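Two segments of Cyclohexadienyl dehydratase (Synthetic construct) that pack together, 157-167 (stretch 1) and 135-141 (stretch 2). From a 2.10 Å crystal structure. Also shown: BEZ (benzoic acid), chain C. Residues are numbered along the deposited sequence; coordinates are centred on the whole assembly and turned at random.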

# COMPACT_ATOMS: atom_id res chain seq x y z
N ILE A 157 5.13 3.92 27.97
CA ILE A 157 5.58 4.60 26.81
C ILE A 157 6.88 5.30 27.18
O ILE A 157 6.86 6.08 28.09
CB ILE A 157 4.58 5.70 26.47
CG1 ILE A 157 3.27 5.06 26.01
CG2 ILE A 157 5.15 6.62 25.38
CD1 ILE A 157 2.18 6.04 25.62
N THR A 158 7.94 5.08 26.44
CA THR A 158 9.16 5.89 26.56
C THR A 158 9.40 6.71 25.27
O THR A 158 9.30 6.16 24.18
CB THR A 158 10.36 4.99 26.75
OG1 THR A 158 10.21 4.19 27.93
CG2 THR A 158 11.62 5.79 26.90
N VAL A 159 9.74 7.99 25.44
CA VAL A 159 10.08 8.88 24.36
C VAL A 159 11.59 8.91 24.18
O VAL A 159 12.34 9.14 25.12
CB VAL A 159 9.62 10.31 24.68
CG1 VAL A 159 9.89 11.28 23.52
CG2 VAL A 159 8.13 10.30 24.88
N TYR A 160 12.03 8.65 22.96
CA TYR A 160 13.44 8.65 22.62
C TYR A 160 13.80 9.98 21.94
O TYR A 160 13.53 11.09 22.51
CB TYR A 160 13.78 7.41 21.77
CG TYR A 160 13.63 6.13 22.58
CD1 TYR A 160 12.38 5.65 22.89
CD2 TYR A 160 14.73 5.39 23.00
CE1 TYR A 160 12.22 4.51 23.66
CE2 TYR A 160 14.57 4.18 23.73
CZ TYR A 160 13.31 3.77 24.04
OH TYR A 160 13.06 2.62 24.78
N GLU A 161 14.54 9.92 20.84
CA GLU A 161 14.80 11.11 20.00
C GLU A 161 14.77 10.59 18.55
O GLU A 161 14.96 9.36 18.35
CB GLU A 161 16.11 11.78 20.30
CG GLU A 161 16.24 12.51 21.64
CD GLU A 161 15.33 13.71 21.83
OE1 GLU A 161 14.85 14.30 20.81
OE2 GLU A 161 15.12 14.07 23.02
N ASN A 162 14.55 11.49 17.60
CA ASN A 162 14.29 11.09 16.22
C ASN A 162 15.53 10.34 15.70
O ASN A 162 15.35 9.36 15.09
CB ASN A 162 14.01 12.25 15.29
CG ASN A 162 12.69 12.96 15.58
OD1 ASN A 162 11.79 12.47 16.28
ND2 ASN A 162 12.56 14.11 15.02
N ASN A 163 16.75 10.74 15.97
CA ASN A 163 17.91 9.96 15.34
C ASN A 163 18.41 8.76 16.14
O ASN A 163 19.41 8.18 15.80
CB ASN A 163 19.02 10.88 14.93
CG ASN A 163 19.68 10.47 13.64
OD1 ASN A 163 19.06 9.96 12.77
ND2 ASN A 163 20.96 10.71 13.53
N VAL A 164 17.67 8.33 17.13
CA VAL A 164 18.09 7.19 17.90
C VAL A 164 17.59 6.00 17.11
O VAL A 164 16.50 6.02 16.60
CB VAL A 164 17.44 7.20 19.33
CG1 VAL A 164 17.48 5.84 20.01
CG2 VAL A 164 18.11 8.23 20.22
N GLU A 165 18.34 4.90 17.08
CA GLU A 165 17.80 3.70 16.45
C GLU A 165 16.84 2.93 17.33
O GLU A 165 17.19 1.92 17.94
CB GLU A 165 18.96 2.78 16.01
CG GLU A 165 19.89 3.48 15.06
CD GLU A 165 20.93 2.54 14.46
OE1 GLU A 165 21.55 1.78 15.23
OE2 GLU A 165 21.02 2.50 13.21
N ILE A 166 15.59 3.36 17.33
CA ILE A 166 14.61 2.77 18.21
C ILE A 166 14.35 1.35 17.87
O ILE A 166 14.08 0.56 18.75
CB ILE A 166 13.32 3.60 18.16
CG1 ILE A 166 13.62 5.05 18.57
CG2 ILE A 166 12.31 3.07 19.13
CD1 ILE A 166 12.49 6.03 18.25
N PHE A 167 14.47 1.00 16.57
CA PHE A 167 14.19 -0.37 16.17
C PHE A 167 15.11 -1.37 16.89
O PHE A 167 14.75 -2.50 17.17
CB PHE A 167 14.28 -0.53 14.64
CG PHE A 167 15.64 -0.41 14.09
CD1 PHE A 167 16.41 -1.51 13.93
CD2 PHE A 167 16.16 0.81 13.74
CE1 PHE A 167 17.73 -1.45 13.43
CE2 PHE A 167 17.43 0.91 13.24
CZ PHE A 167 18.24 -0.21 13.08
C BEZ C . 16.73 14.93 15.90
O1 BEZ C . 15.56 15.39 15.94
O2 BEZ C . 17.10 13.75 16.24
C1 BEZ C . 17.74 15.93 15.42
C2 BEZ C . 19.02 15.55 15.07
C3 BEZ C . 19.93 16.50 14.67
C4 BEZ C . 19.59 17.84 14.64
C5 BEZ C . 18.34 18.23 15.05
C6 BEZ C . 17.42 17.27 15.41
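Stretch 2, residues 135-141: RVAVNPG

Parallel β-strands are held together by a staggered ladder in which alternate residues of one strand use both their NH and CO groups toward a neighbour, and the pairing of residues 135-141 with residues 157-167 in this cyclohexadienyl dehydratase construct is a compact example. Residues 135-138 are extended and run in the same general direction as strand 157-159, the two axes crossing at -28° and approaching to 4.8 Å. The register is simple: I157 lies beside V136, T158 beside A137 and V159 beside V138.

At I157 the backbone contributes a CA-H...O contact, its CA lying 3.4 Å from V136 O. The side chain falls on the same face of the sheet as those of V136 and V138, with I157 CG1 4.3 Å from V136 CB and I157 CG2 4.3 Å from V138 CG2. T158 brings the ladder proper. Its N donates to V136 O at 2.8 Å, and its O accepts from V138 N at 3.1 Å, so that this one residue bridges two that flank A137; both bonds are nearly straight. The side chains of T158 and A137 occupy the other face.

V159 returns to the face of I157. Its CG2 meets V138 CG2 at 4.3 Å, while its CG1 packs more tightly against the proline ring, 3.5 Å from P140 CB. The next rung follows at Y160, whose N donates to V138 O at 2.8 Å; the same V138 O receives a CA-H...O contact from V159 CA at 3.4 Å. This is one last ladder bond past the strand; the matching bond from Y160 O is not made, since P140 has no N-H to give and its CG lies 3.4 Å from Y160 O. Although the CA-to-CB bond of Y160 points sideways, the end of the side chain comes nearer, placing Y160 CE1 3.6 Å from A137 CB.

Beyond the strands, stretch 2 continues as N139 and P140, and the one remaining hydrogen bond between the stretches joins two side chains. E161 begins a type I turn ending at V164, closed by V164 N to E161 O at 3.1 Å; its OE1 lies 3.6 Å from P140 CG. Within the turn, N162 OD1 accepts a hydrogen bond from N139 ND2 at 2.9 Å, tying the turn to the first residue after the neighbouring strand. N163 turns to the ligand instead, its N making a weak hydrogen bond to benzoic acid O2 at 3.0 Å. N163, V164 and E165 do not touch stretch 2, but the chain then brings I166 back: its CG2 sits 3.4 Å from A137 CB, and its CD1 reaches N139 CB at 4.1 Å. F167 points away.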

# COMPACT_ATOMS: atom_id res chain seq x y z
N ARG A 135 6.36 -2.38 26.81
CA ARG A 135 7.20 -1.21 26.67
C ARG A 135 7.15 -0.67 25.23
O ARG A 135 7.66 -1.30 24.27
CB ARG A 135 8.65 -1.49 27.12
CG ARG A 135 8.77 -1.74 28.63
CD ARG A 135 10.09 -2.42 28.99
NE ARG A 135 10.23 -3.59 28.10
CZ ARG A 135 11.34 -4.30 27.90
NH1 ARG A 135 12.46 -4.00 28.53
NH2 ARG A 135 11.36 -5.33 27.05
N VAL A 136 6.52 0.49 25.11
CA VAL A 136 6.30 1.14 23.86
C VAL A 136 7.27 2.24 23.64
O VAL A 136 7.52 3.03 24.54
CB VAL A 136 4.89 1.75 23.82
CG1 VAL A 136 4.68 2.59 22.58
CG2 VAL A 136 3.87 0.63 23.80
N ALA A 137 7.83 2.23 22.44
CA ALA A 137 8.89 3.17 22.09
C ALA A 137 8.47 4.08 21.01
O ALA A 137 7.94 3.62 20.01
CB ALA A 137 10.14 2.44 21.64
N VAL A 138 8.66 5.40 21.21
CA VAL A 138 8.36 6.32 20.15
C VAL A 138 9.37 7.45 20.15
O VAL A 138 10.02 7.74 21.18
CB VAL A 138 6.98 6.95 20.31
CG1 VAL A 138 5.89 5.90 20.30
CG2 VAL A 138 6.93 7.75 21.59
N ASN A 139 9.47 8.14 19.00
CA ASN A 139 10.20 9.40 18.94
C ASN A 139 9.31 10.53 19.42
O ASN A 139 8.10 10.40 19.39
CB ASN A 139 10.70 9.67 17.51
CG ASN A 139 9.56 9.72 16.50
OD1 ASN A 139 8.73 8.82 16.43
ND2 ASN A 139 9.46 10.79 15.81
N PRO A 140 9.89 11.66 19.81
CA PRO A 140 9.11 12.74 20.30
C PRO A 140 8.45 13.55 19.23
O PRO A 140 9.01 13.79 18.17
CB PRO A 140 10.13 13.69 20.99
CG PRO A 140 11.47 13.14 20.68
CD PRO A 140 11.32 12.02 19.70
N GLY A 141 7.27 14.00 19.55
CA GLY A 141 6.79 15.26 19.02
C GLY A 141 5.88 15.11 17.83
O GLY A 141 5.40 16.08 17.38